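Local structure of putative DNA protection protein (Streptomyces coelicolor, 4CYB) at residues Q4-K10 against L82-V87; D19-S24 against R133-D139; Q26-K30 against E126-A130; A33-I37 against V93-V99. The protein probably oxidises and stores iron as a Dps-family member of the ferritin superfamily, assembling into a twelve-subunit shell that would shield DNA from oxidative damage. One frame throughout, in Å; residues are numbered along the deposited sequence.

Interaction 1: Q4-K10 against L82-V87; sequences QEFGTVK and LGGVAV
Both segments are loop, without regular helix or strand. Residues 4-10 form the loop leading toward helix 18-48 and fold back through a type II beta turn, Glu5 to Thr8, with Gly7 at phi 77°. Residues 82-87 follow helix 54-81, whose end is a Schellman motif: Gly83 takes positive phi (90°), with two backbone bonds back into the last turn. CA atoms approach to 4.3 Å at Val9-Gly84 and 5.5 Å at Phe6-Val85. Gly83 O faces residues 4-10 and accepts twice, from Lys10 N (2.9 Å) and from NE2 of the extended Gln4 side chain (chi1 and chi2 both t; 2.9 Å). Val85 packs on Phe6 (CG1-CD2 4.0 Å), and the Phe6 ring reaches on to Val87 (CE2-CB 4.2 Å). This N-terminal stretch also faces a second subunit of the dodecamer, where Gln4 joins an antiparallel ladder and Gln4 OE1 binds its Arg50. A water bridges the gap, 2.8 Å from both Gly7 N and Val85 O.

Interaction 2: D19-S24 against R133-D139; sequences DTRLYS and RTQEYGD
Helix 18-48 supplies residues 19-24, while 133-139 carries the last part of helix 109-136 and the turn after it. The CA register pairs Thr20 with Tyr137 (5.8 Å) and Ser24 with Thr134 (6.0 Å). Gly138, at phi 97°, is the first residue to leave helical phi/psi, in a Schellman motif, with Asp139 N bonded to Thr134 O (3.0 Å) and Gly138 N to Gln135 O (3.0 Å).

Aromatic packing covers the most area. Tyr23 (chi1 t) and Tyr137 (chi1 -95°) form an offset stack, centroids 4.8 Å apart and planes at 27°, and Tyr23 CB makes a CH-pi contact 4.3 Å from the Tyr137 centroid. The phenol end of Tyr23 passes Arg133 (OH-CB 3.3 Å) and bonds to Arg27.

The polar contact is short: Ser24 OG (chi1 m) donates to Asp139 OD2 at 2.6 Å. Asp139 is also the N-cap of helix 140-164, so one side chain joins a helix start to helix 18-48; its OD1 pairs with Arg78.

Carbon packing adds Thr20 CG2 on Asp139 CB (3.8 Å). The contact sits at one end of the ferritin-like bundle, where helix 18-48 meets the turn between helices 109-136 and 140-164, with helix 54-81 reached through Arg78.

Interaction 3: Q26-K30 against E126-A130; sequences QRLNK and ECHDA
A salt-bridge network of Arg27, Lys30, Glu126 and Asp129 spans two antiparallel helices of the ferritin-like four-helix bundle. Segments 26-30 and 126-130 are helical throughout; their axes come within 10.6 Å, with N-to-C directions at 168°. In register, Arg27 CA lies 6.1 Å from Ala130 CA, and Lys30 CA 8.5 Å from Glu126 CA.

Arg27 (m, m, m over chi1 to chi3) reaches across with its guanidinium. Asp129 OD2 takes both ends of it, 2.7 Å from Arg27 NH1 and 2.9 Å from Arg27 NH2. Within the salt bridge to Glu126, Arg27 NH2 makes a weak hydrogen bond to OE1 (3.3 Å). The carboxylates lie at the guanidinium edge, leaving a face for Ala130, whose CB is 3.7 Å from Arg27 CZ. Glu126 uses its other oxygen for Lys30, NZ to OE2 2.8 Å, with Lys30 at chi1 t and chi2 p; Lys30 NZ also pairs with Asp34. A water completes the network, 2.7 Å from Arg27 O, 3.1 Å from Arg27 NE and 2.9 Å from Glu126 OE1.

The CA-to-CB bonds of Leu28 and Cys127 point away, and both side chains pack on helix 140-164. The network thus joins antiparallel helices 18-48 and 109-136 on the partly exposed side of the ferritin-like four-helix bundle.

Interaction 4: A33-I37 against V93-V99; sequences ADTRI and VAEITTV
Residues 33-37, within helix 18-48, receive the short helix 90-96 and the loop that leaves it. The CA register is set by Ala33 and Val93, 4.9 Å apart.

Val93 (chi1 t) comes first and is the residue most covered on its segment: its CG1 meets Ala33 O (3.5 Å) and Ile37 CD1 (3.7 Å), while its CG2 lies over a face of the Arg36 guanidinium, 3.5 Å from NH1. Arg36 itself pairs with Asp40 of a second subunit. Val93 O then accepts from Ile96 N (3.0 Å) and Thr97 N (2.9 Å). Ile96 packs its CG2 on Ala33 CB at 3.6 Å.

At Thr97 the backbone becomes extended (phi/psi -69/152°). Its hydroxyl, with chi1 t, donates to Asp34 OD1 (2.6 Å) and accepts from Val99 N (3.0 Å), an ST turn. Thr98 N donates to the same Asp34 OD1 at 3.0 Å, so one carboxylate oxygen holds Thr97 and Thr98; Asp34 OD2 is paired with Lys30, which also bonds Thr98 OG1. Val99 (chi1 t) ends the run, CG1 to Ile37 CG2 at 3.6 Å.

The short helix between the second and third long helices of the bundle is a Dps hallmark. Here it lies against helix 18-48, with helix 109-136 beside Asp34, Thr98 and Val99, helix 54-81 touching Thr35 and Arg36, and the second subunit packing on Ile37, Ala94 and Thr97.

Overall arrangement
From the N terminus, interaction 1 comes first, closing residues 4-10 onto the loop after helix 54-81. Helix 18-48 then supplies a segment to each of the other three: 19-24 for interaction 2, 26-30 for interaction 3 and 33-37 for interaction 4. Their partners follow in reverse order, 93-99, 126-130 and 133-139, so interaction 4 is enclosed by 3, and 3 by 2. Interaction 1 crosses all of them, touching interaction 2 through Arg21, interaction 3 through Asn29 and interaction 4 through Val87. Lys30 links 3 to 4. Together they tie the N-terminal segment, short helix 90-96 and helix 109-136 to helix 18-48; interactions 1 and 4 also meet the second subunit.

Interaction 1: Q4-K10 against L82-V87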
loop_
_atom_site.group_PDB
_atom_site.type_symbol
_atom_site.label_atom_id
_atom_site.label_comp_id
_atom_site.label_asym_id
_atom_site.label_seq_id
_atom_site.Cartn_x
_atom_site.Cartn_y
_atom_site.Cartn_z
ATOM N N GLN J 4 -20.844 33.976 -16.554
ATOM C CA GLN J 4 -21.964 33.771 -15.634
ATOM C C GLN J 4 -21.710 34.639 -14.427
ATOM O O GLN J 4 -20.611 34.588 -13.873
ATOM C CB GLN J 4 -22.101 32.280 -15.227
ATOM C CG GLN J 4 -23.249 32.051 -14.199
ATOM C CD GLN J 4 -23.472 30.596 -13.852
ATOM O OE1 GLN J 4 -22.793 29.708 -14.357
ATOM N NE2 GLN J 4 -24.412 30.339 -12.975
ATOM N N GLU J 5 -22.704 35.428 -14.004
ATOM C CA GLU J 5 -22.567 36.293 -12.850
ATOM C C GLU J 5 -22.657 35.502 -11.591
ATOM O O GLU J 5 -23.444 34.541 -11.513
ATOM C CB GLU J 5 -23.700 37.379 -12.798
ATOM C CG GLU J 5 -23.675 38.363 -13.986
ATOM C CD GLU J 5 -22.541 39.393 -13.945
ATOM O OE1 GLU J 5 -22.145 39.844 -12.833
ATOM O OE2 GLU J 5 -22.045 39.776 -15.038
ATOM N N PHE J 6 -21.883 35.927 -10.591
ATOM C CA PHE J 6 -22.048 35.382 -9.264
ATOM C C PHE J 6 -23.502 35.619 -8.780
ATOM O O PHE J 6 -24.113 36.648 -9.139
ATOM C CB PHE J 6 -21.004 35.963 -8.274
ATOM C CG PHE J 6 -21.101 35.352 -6.906
ATOM C CD1 PHE J 6 -22.025 35.856 -5.958
ATOM C CD2 PHE J 6 -20.315 34.232 -6.561
ATOM C CE1 PHE J 6 -22.147 35.248 -4.726
ATOM C CE2 PHE J 6 -20.445 33.623 -5.338
ATOM C CZ PHE J 6 -21.343 34.139 -4.394
ATOM N N GLY J 7 -24.040 34.691 -8.004
ATOM C CA GLY J 7 -25.413 34.778 -7.472
ATOM C C GLY J 7 -26.529 34.457 -8.461
ATOM O O GLY J 7 -27.692 34.738 -8.169
ATOM N N THR J 8 -26.188 33.858 -9.612
ATOM C CA THR J 8 -27.180 33.290 -10.541
ATOM C C THR J 8 -27.044 31.767 -10.650
ATOM O O THR J 8 -26.006 31.212 -10.268
ATOM C CB THR J 8 -27.013 33.852 -11.971
ATOM O OG1 THR J 8 -25.767 33.423 -12.532
ATOM C CG2 THR J 8 -27.089 35.393 -11.988
ATOM N N VAL J 9 -28.058 31.103 -11.210
ATOM C CA VAL J 9 -27.937 29.683 -11.581
ATOM C C VAL J 9 -28.217 29.549 -13.083
ATOM O O VAL J 9 -29.001 30.367 -13.685
ATOM C CB VAL J 9 -28.861 28.757 -10.749
ATOM C CG1 VAL J 9 -28.479 28.740 -9.279
ATOM C CG2 VAL J 9 -30.353 29.126 -10.939
ATOM N N LYS J 10 -27.587 28.576 -13.730
ATOM C CA LYS J 10 -27.914 28.367 -15.119
ATOM C C LYS J 10 -29.020 27.362 -15.257
ATOM O O LYS J 10 -29.390 26.705 -14.295
ATOM C CB LYS J 10 -26.701 28.086 -16.033
ATOM C CG LYS J 10 -25.704 27.039 -15.573
ATOM C CD LYS J 10 -24.534 26.988 -16.563
ATOM C CE LYS J 10 -23.517 25.922 -16.151
ATOM N NZ LYS J 10 -22.650 25.464 -17.293
ATOM N N LEU J 82 -25.443 22.459 -8.827
ATOM C CA LEU J 82 -26.792 23.094 -8.893
ATOM C C LEU J 82 -26.841 24.194 -9.950
ATOM O O LEU J 82 -27.881 24.862 -10.090
ATOM C CB LEU J 82 -27.136 23.668 -7.497
ATOM C CG LEU J 82 -27.246 22.586 -6.416
ATOM C CD1 LEU J 82 -27.265 23.240 -5.045
ATOM C CD2 LEU J 82 -28.496 21.729 -6.545
ATOM N N GLY J 83 -25.746 24.401 -10.693
ATOM C CA GLY J 83 -25.735 25.416 -11.778
ATOM C C GLY J 83 -25.304 26.781 -11.280
ATOM O O GLY J 83 -25.419 27.753 -11.986
ATOM N N GLY J 84 -24.880 26.861 -10.019
ATOM C CA GLY J 84 -24.508 28.152 -9.390
ATOM C C GLY J 84 -23.014 28.465 -9.526
ATOM O O GLY J 84 -22.281 27.826 -10.337
ATOM N N VAL J 85 -22.598 29.481 -8.791
ATOM C CA VAL J 85 -21.202 29.937 -8.757
ATOM C C VAL J 85 -20.676 29.908 -7.339
ATOM O O VAL J 85 -21.150 30.679 -6.439
ATOM C CB VAL J 85 -21.041 31.348 -9.411
ATOM C CG1 VAL J 85 -19.531 31.733 -9.539
ATOM C CG2 VAL J 85 -21.736 31.340 -10.787
ATOM N N ALA J 86 -19.694 29.018 -7.099
ATOM C CA ALA J 86 -19.085 28.918 -5.743
ATOM C C ALA J 86 -18.233 30.161 -5.446
ATOM O O ALA J 86 -17.530 30.700 -6.346
ATOM C CB ALA J 86 -18.221 27.647 -5.651
ATOM N N VAL J 87 -18.257 30.620 -4.196
ATOM C CA VAL J 87 -17.411 31.766 -3.834
ATOM C C VAL J 87 -15.907 31.451 -4.034
ATOM O O VAL J 87 -15.436 30.367 -3.639
ATOM C CB VAL J 87 -17.693 32.251 -2.410
ATOM C CG1 VAL J 87 -17.449 31.172 -1.375
ATOM C CG2 VAL J 87 -16.860 33.498 -2.114
HETATM O O HOH W 1 -23.361 32.371 -6.566
HETATM O O HOH W 2 -25.350 30.810 -7.486
#

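Interaction 2: D19-S24 against R133-D139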
loop_
_atom_site.group_PDB
_atom_site.type_symbol
_atom_site.label_atom_id
_atom_site.label_comp_id
_atom_site.label_asym_id
_atom_site.label_seq_id
_atom_site.Cartn_x
_atom_site.Cartn_y
_atom_site.Cartn_z
ATOM N N ASP J 19 -35.803 28.016 -8.663
ATOM C CA ASP J 19 -35.897 28.680 -7.348
ATOM C C ASP J 19 -35.164 27.856 -6.254
ATOM O O ASP J 19 -34.485 28.428 -5.393
ATOM C CB ASP J 19 -37.358 28.783 -6.888
ATOM C CG ASP J 19 -38.119 29.923 -7.567
ATOM O OD1 ASP J 19 -37.489 30.816 -8.181
ATOM O OD2 ASP J 19 -39.374 29.888 -7.513
ATOM N N THR J 20 -35.362 26.549 -6.300
ATOM C CA THR J 20 -34.743 25.600 -5.359
ATOM C C THR J 20 -33.237 25.649 -5.478
ATOM O O THR J 20 -32.552 25.811 -4.475
ATOM C CB THR J 20 -35.256 24.176 -5.544
ATOM O OG1 THR J 20 -36.648 24.175 -5.194
ATOM C CG2 THR J 20 -34.510 23.195 -4.596
ATOM N N ARG J 21 -32.741 25.625 -6.691
ATOM C CA ARG J 21 -31.288 25.697 -6.893
ATOM C C ARG J 21 -30.663 27.016 -6.476
ATOM O O ARG J 21 -29.631 27.055 -5.812
ATOM C CB ARG J 21 -30.976 25.352 -8.353
ATOM C CG ARG J 21 -31.432 23.938 -8.674
ATOM C CD ARG J 21 -30.998 23.506 -10.051
ATOM N NE ARG J 21 -31.764 24.121 -11.141
ATOM C CZ ARG J 21 -31.325 25.028 -11.987
ATOM N NH1 ARG J 21 -30.073 25.475 -11.921
ATOM N NH2 ARG J 21 -32.128 25.481 -12.963
ATOM N N LEU J 22 -31.316 28.126 -6.812
ATOM C CA LEU J 22 -30.826 29.410 -6.406
ATOM C C LEU J 22 -30.751 29.547 -4.892
ATOM O O LEU J 22 -29.772 30.054 -4.340
ATOM C CB LEU J 22 -31.807 30.468 -6.932
ATOM C CG LEU J 22 -31.310 31.794 -7.488
ATOM C CD1 LEU J 22 -32.164 32.934 -6.915
ATOM C CD2 LEU J 22 -29.839 32.056 -7.300
ATOM N N TYR J 23 -31.794 29.119 -4.205
ATOM C CA TYR J 23 -31.816 29.201 -2.745
ATOM C C TYR J 23 -30.715 28.300 -2.122
ATOM O O TYR J 23 -29.985 28.711 -1.203
ATOM C CB TYR J 23 -33.210 28.848 -2.193
ATOM C CG TYR J 23 -33.255 28.966 -0.692
ATOM C CD1 TYR J 23 -33.443 30.232 -0.066
ATOM C CD2 TYR J 23 -33.128 27.849 0.110
ATOM C CE1 TYR J 23 -33.485 30.342 1.311
ATOM C CE2 TYR J 23 -33.146 27.958 1.509
ATOM C CZ TYR J 23 -33.340 29.221 2.097
ATOM O OH TYR J 23 -33.368 29.338 3.473
ATOM N N SER J 24 -30.580 27.082 -2.624
ATOM C CA SER J 24 -29.559 26.158 -2.037
ATOM C C SER J 24 -28.179 26.776 -2.263
ATOM O O SER J 24 -27.338 26.752 -1.329
ATOM C CB SER J 24 -29.662 24.761 -2.660
ATOM O OG SER J 24 -30.744 24.036 -2.136
ATOM N N ARG J 133 -34.447 24.284 5.703
ATOM C CA ARG J 133 -35.033 25.057 4.596
ATOM C C ARG J 133 -34.786 24.443 3.244
ATOM O O ARG J 133 -35.685 24.391 2.425
ATOM C CB ARG J 133 -34.528 26.494 4.572
ATOM C CG ARG J 133 -34.764 27.314 5.818
ATOM C CD ARG J 133 -36.214 27.791 5.861
ATOM N NE ARG J 133 -37.076 26.796 6.514
ATOM C CZ ARG J 133 -37.033 26.478 7.816
ATOM N NH1 ARG J 133 -36.164 27.061 8.630
ATOM N NH2 ARG J 133 -37.858 25.562 8.314
ATOM N N THR J 134 -33.564 23.956 2.989
ATOM C CA THR J 134 -33.311 23.256 1.700
ATOM C C THR J 134 -34.136 21.975 1.604
ATOM O O THR J 134 -34.615 21.638 0.538
ATOM C CB THR J 134 -31.793 22.964 1.460
ATOM O OG1 THR J 134 -31.307 22.147 2.520
ATOM C CG2 THR J 134 -31.036 24.247 1.443
ATOM N N GLN J 135 -34.332 21.278 2.717
ATOM C CA GLN J 135 -35.198 20.105 2.694
ATOM C C GLN J 135 -36.660 20.485 2.325
ATOM O O GLN J 135 -37.311 19.821 1.509
ATOM C CB GLN J 135 -35.174 19.385 4.040
ATOM C CG GLN J 135 -35.992 18.085 4.106
ATOM C CD GLN J 135 -35.478 17.062 3.088
ATOM O OE1 GLN J 135 -34.353 16.559 3.214
ATOM N NE2 GLN J 135 -36.263 16.814 2.032
ATOM N N GLU J 136 -37.164 21.565 2.911
ATOM C CA GLU J 136 -38.523 22.025 2.573
ATOM C C GLU J 136 -38.686 22.340 1.099
ATOM O O GLU J 136 -39.758 22.117 0.550
ATOM C CB GLU J 136 -38.858 23.313 3.316
ATOM C CG GLU J 136 -39.360 23.124 4.708
ATOM C CD GLU J 136 -39.204 24.426 5.493
ATOM O OE1 GLU J 136 -39.287 25.528 4.882
ATOM O OE2 GLU J 136 -38.957 24.341 6.723
ATOM N N TYR J 137 -37.656 22.919 0.472
ATOM C CA TYR J 137 -37.691 23.193 -0.964
ATOM C C TYR J 137 -37.486 21.961 -1.840
ATOM O O TYR J 137 -37.538 22.095 -3.043
ATOM C CB TYR J 137 -36.584 24.150 -1.373
ATOM C CG TYR J 137 -36.841 25.624 -1.470
ATOM C CD1 TYR J 137 -37.441 26.201 -2.639
ATOM C CD2 TYR J 137 -36.403 26.483 -0.447
ATOM C CE1 TYR J 137 -37.643 27.588 -2.756
ATOM C CE2 TYR J 137 -36.590 27.868 -0.552
ATOM C CZ TYR J 137 -37.212 28.411 -1.695
ATOM O OH TYR J 137 -37.387 29.778 -1.743
ATOM N N GLY J 138 -37.193 20.792 -1.277
ATOM C CA GLY J 138 -37.100 19.585 -2.101
ATOM C C GLY J 138 -35.656 19.228 -2.501
ATOM O O GLY J 138 -35.455 18.257 -3.253
ATOM N N ASP J 139 -34.665 19.965 -1.973
ATOM C CA ASP J 139 -33.233 19.679 -2.326
ATOM C C ASP J 139 -32.665 18.629 -1.360
ATOM O O ASP J 139 -31.922 18.966 -0.419
ATOM C CB ASP J 139 -32.419 20.941 -2.354
ATOM C CG ASP J 139 -31.022 20.722 -3.022
ATOM O OD1 ASP J 139 -30.693 19.535 -3.259
ATOM O OD2 ASP J 139 -30.311 21.707 -3.251
#

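Interaction 3: Q26-K30 against E126-A130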
loop_
_atom_site.group_PDB
_atom_site.type_symbol
_atom_site.label_atom_id
_atom_site.label_comp_id
_atom_site.label_asym_id
_atom_site.label_seq_id
_atom_site.Cartn_x
_atom_site.Cartn_y
_atom_site.Cartn_z
ATOM N N GLN J 26 -27.346 30.014 -2.478
ATOM C CA GLN J 26 -27.128 31.081 -1.486
ATOM C C GLN J 26 -26.808 30.503 -0.124
ATOM O O GLN J 26 -25.870 31.005 0.510
ATOM C CB GLN J 26 -28.400 31.947 -1.326
ATOM C CG GLN J 26 -28.759 32.700 -2.574
ATOM C CD GLN J 26 -30.208 33.253 -2.546
ATOM O OE1 GLN J 26 -30.636 33.895 -3.503
ATOM N NE2 GLN J 26 -30.940 33.016 -1.448
ATOM N N ARG J 27 -27.542 29.486 0.353
ATOM C CA ARG J 27 -27.246 28.938 1.663
ATOM C C ARG J 27 -25.845 28.254 1.659
ATOM O O ARG J 27 -25.064 28.401 2.623
ATOM C CB ARG J 27 -28.299 27.944 2.171
ATOM C CG ARG J 27 -29.723 28.473 2.251
ATOM C CD ARG J 27 -29.864 29.768 3.038
ATOM N NE ARG J 27 -29.309 29.689 4.369
ATOM C CZ ARG J 27 -29.994 29.436 5.488
ATOM N NH1 ARG J 27 -31.321 29.192 5.468
ATOM N NH2 ARG J 27 -29.355 29.463 6.637
ATOM N N LEU J 28 -25.563 27.527 0.572
ATOM C CA LEU J 28 -24.269 26.789 0.516
ATOM C C LEU J 28 -23.125 27.772 0.503
ATOM O O LEU J 28 -22.072 27.482 1.131
ATOM C CB LEU J 28 -24.211 25.838 -0.694
ATOM C CG LEU J 28 -25.082 24.581 -0.537
ATOM C CD1 LEU J 28 -25.283 23.818 -1.840
ATOM C CD2 LEU J 28 -24.584 23.653 0.579
ATOM N N ASN J 29 -23.276 28.886 -0.224
ATOM C CA ASN J 29 -22.194 29.846 -0.304
ATOM C C ASN J 29 -21.887 30.505 1.025
ATOM O O ASN J 29 -20.760 30.866 1.285
ATOM C CB ASN J 29 -22.343 30.889 -1.419
ATOM C CG ASN J 29 -21.732 30.421 -2.731
ATOM O OD1 ASN J 29 -20.622 29.869 -2.749
ATOM N ND2 ASN J 29 -22.428 30.669 -3.830
ATOM N N LYS J 30 -22.896 30.695 1.863
ATOM C CA LYS J 30 -22.618 31.247 3.188
ATOM C C LYS J 30 -21.839 30.246 4.031
ATOM O O LYS J 30 -20.843 30.615 4.700
ATOM C CB LYS J 30 -23.944 31.682 3.897
ATOM C CG LYS J 30 -23.729 32.251 5.314
ATOM C CD LYS J 30 -22.688 33.370 5.341
ATOM C CE LYS J 30 -22.798 34.155 6.647
ATOM N NZ LYS J 30 -22.775 33.307 7.853
ATOM N N GLU J 126 -26.075 27.905 11.532
ATOM C CA GLU J 126 -26.416 28.102 10.118
ATOM C C GLU J 126 -26.807 26.796 9.441
ATOM O O GLU J 126 -27.736 26.759 8.654
ATOM C CB GLU J 126 -25.219 28.667 9.356
ATOM C CG GLU J 126 -25.055 30.158 9.525
ATOM C CD GLU J 126 -25.606 30.989 8.378
ATOM O OE1 GLU J 126 -26.308 30.461 7.435
ATOM O OE2 GLU J 126 -25.313 32.212 8.448
ATOM N N CYS J 127 -26.059 25.720 9.703
ATOM C CA CYS J 127 -26.342 24.411 9.113
ATOM C C CYS J 127 -27.677 23.836 9.476
ATOM O O CYS J 127 -28.332 23.291 8.621
ATOM C CB CYS J 127 -25.351 23.354 9.600
ATOM S SG CYS J 127 -23.927 23.238 8.533
ATOM N N HIS J 128 -28.053 23.862 10.746
ATOM C CA HIS J 128 -29.401 23.321 11.115
ATOM C C HIS J 128 -30.496 24.044 10.343
ATOM O O HIS J 128 -31.408 23.410 9.789
ATOM C CB HIS J 128 -29.646 23.486 12.616
ATOM C CG HIS J 128 -28.898 22.482 13.470
ATOM N ND1 HIS J 128 -29.203 21.164 13.484
ATOM C CD2 HIS J 128 -27.835 22.647 14.335
ATOM C CE1 HIS J 128 -28.404 20.522 14.363
ATOM N NE2 HIS J 128 -27.569 21.427 14.894
ATOM N N ASP J 129 -30.391 25.375 10.303
ATOM C CA ASP J 129 -31.387 26.201 9.598
ATOM C C ASP J 129 -31.381 25.916 8.095
ATOM O O ASP J 129 -32.437 25.681 7.495
ATOM C CB ASP J 129 -31.154 27.699 9.871
ATOM C CG ASP J 129 -32.144 28.573 9.129
ATOM O OD1 ASP J 129 -33.327 28.504 9.509
ATOM O OD2 ASP J 129 -31.778 29.270 8.143
ATOM N N ALA J 130 -30.202 25.945 7.461
ATOM C CA ALA J 130 -30.107 25.676 6.010
ATOM C C ALA J 130 -30.547 24.259 5.673
ATOM O O ALA J 130 -31.197 24.054 4.655
ATOM C CB ALA J 130 -28.691 25.940 5.459
HETATM O O HOH W 3 -26.332 29.132 4.881
#

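Interaction 4: A33-I37 against V93-V99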
loop_
_atom_site.group_PDB
_atom_site.type_symbol
_atom_site.label_atom_id
_atom_site.label_comp_id
_atom_site.label_asym_id
_atom_site.label_seq_id
_atom_site.Cartn_x
_atom_site.Cartn_y
_atom_site.Cartn_z
ATOM N N ALA J 33 -18.275 30.253 2.691
ATOM C CA ALA J 33 -17.517 31.435 3.167
ATOM C C ALA J 33 -17.079 31.248 4.614
ATOM O O ALA J 33 -15.918 31.478 4.951
ATOM C CB ALA J 33 -18.332 32.742 2.975
ATOM N N ASP J 34 -17.988 30.831 5.511
ATOM C CA ASP J 34 -17.608 30.602 6.894
ATOM C C ASP J 34 -16.564 29.461 7.072
ATOM O O ASP J 34 -15.628 29.564 7.891
ATOM C CB ASP J 34 -18.828 30.317 7.762
ATOM C CG ASP J 34 -19.849 31.514 7.801
ATOM O OD1 ASP J 34 -19.437 32.693 7.664
ATOM O OD2 ASP J 34 -21.071 31.240 7.944
ATOM N N THR J 35 -16.725 28.427 6.273
ATOM C CA THR J 35 -15.847 27.275 6.340
ATOM C C THR J 35 -14.465 27.652 5.769
ATOM O O THR J 35 -13.439 27.188 6.286
ATOM C CB THR J 35 -16.415 26.097 5.543
ATOM O OG1 THR J 35 -17.661 25.679 6.119
ATOM C CG2 THR J 35 -15.427 24.882 5.603
ATOM N N ARG J 36 -14.428 28.450 4.718
ATOM C CA ARG J 36 -13.117 29.033 4.288
ATOM C C ARG J 36 -12.358 29.764 5.405
ATOM O O ARG J 36 -11.150 29.538 5.612
ATOM C CB ARG J 36 -13.260 29.935 3.067
ATOM C CG ARG J 36 -13.754 29.221 1.824
ATOM C CD ARG J 36 -12.550 28.714 1.057
ATOM N NE ARG J 36 -11.646 29.774 0.622
ATOM C CZ ARG J 36 -11.855 30.501 -0.479
ATOM N NH1 ARG J 36 -12.955 30.292 -1.212
ATOM N NH2 ARG J 36 -11.005 31.476 -0.808
ATOM N N ILE J 37 -13.072 30.583 6.209
ATOM C CA ILE J 37 -12.382 31.279 7.309
ATOM C C ILE J 37 -11.926 30.244 8.372
ATOM O O ILE J 37 -10.844 30.353 8.916
ATOM C CB ILE J 37 -13.365 32.295 7.986
ATOM C CG1 ILE J 37 -13.854 33.287 6.916
ATOM C CG2 ILE J 37 -12.692 32.978 9.183
ATOM C CD1 ILE J 37 -12.722 34.113 6.327
ATOM N N VAL J 93 -14.958 35.996 -0.155
ATOM C CA VAL J 93 -15.306 35.308 1.096
ATOM C C VAL J 93 -15.515 36.310 2.245
ATOM O O VAL J 93 -16.481 36.195 2.988
ATOM C CB VAL J 93 -14.191 34.264 1.461
ATOM C CG1 VAL J 93 -14.252 33.809 2.938
ATOM C CG2 VAL J 93 -14.279 33.050 0.497
ATOM N N ALA J 94 -14.594 37.287 2.321
ATOM C CA ALA J 94 -14.575 38.376 3.339
ATOM C C ALA J 94 -15.888 39.134 3.393
ATOM O O ALA J 94 -16.361 39.516 4.461
ATOM C CB ALA J 94 -13.405 39.338 3.077
ATOM N N GLU J 95 -16.509 39.284 2.233
ATOM C CA GLU J 95 -17.728 40.055 2.116
ATOM C C GLU J 95 -18.973 39.272 2.466
ATOM O O GLU J 95 -20.021 39.887 2.690
ATOM C CB GLU J 95 -17.877 40.643 0.723
ATOM C CG GLU J 95 -16.739 41.587 0.359
ATOM C CD GLU J 95 -16.715 41.862 -1.132
ATOM O OE1 GLU J 95 -17.386 41.125 -1.895
ATOM O OE2 GLU J 95 -15.998 42.780 -1.577
ATOM N N ILE J 96 -18.870 37.934 2.532
ATOM C CA ILE J 96 -20.019 37.074 2.750
ATOM C C ILE J 96 -20.004 36.481 4.176
ATOM O O ILE J 96 -21.088 36.289 4.828
ATOM C CB ILE J 96 -20.030 35.895 1.722
ATOM C CG1 ILE J 96 -20.227 36.420 0.284
ATOM C CG2 ILE J 96 -21.112 34.843 2.112
ATOM C CD1 ILE J 96 -20.030 35.356 -0.811
ATOM N N THR J 97 -18.806 36.180 4.696
ATOM C CA THR J 97 -18.730 35.429 5.977
ATOM C C THR J 97 -19.215 36.290 7.152
ATOM O O THR J 97 -19.112 37.528 7.112
ATOM C CB THR J 97 -17.282 34.983 6.287
ATOM O OG1 THR J 97 -17.264 34.168 7.480
ATOM C CG2 THR J 97 -16.327 36.227 6.446
ATOM N N THR J 98 -19.731 35.653 8.194
ATOM C CA THR J 98 -19.893 36.387 9.426
ATOM C C THR J 98 -18.941 35.915 10.552
ATOM O O THR J 98 -19.101 36.287 11.709
ATOM C CB THR J 98 -21.352 36.326 9.910
ATOM O OG1 THR J 98 -21.757 34.975 10.029
ATOM C CG2 THR J 98 -22.310 37.091 8.931
ATOM N N VAL J 99 -17.935 35.096 10.224
ATOM C CA VAL J 99 -16.945 34.716 11.225
ATOM C C VAL J 99 -15.973 35.886 11.395
ATOM O O VAL J 99 -15.325 36.275 10.431
ATOM C CB VAL J 99 -16.121 33.437 10.789
ATOM C CG1 VAL J 99 -15.107 33.055 11.878
ATOM C CG2 VAL J 99 -17.080 32.297 10.499
#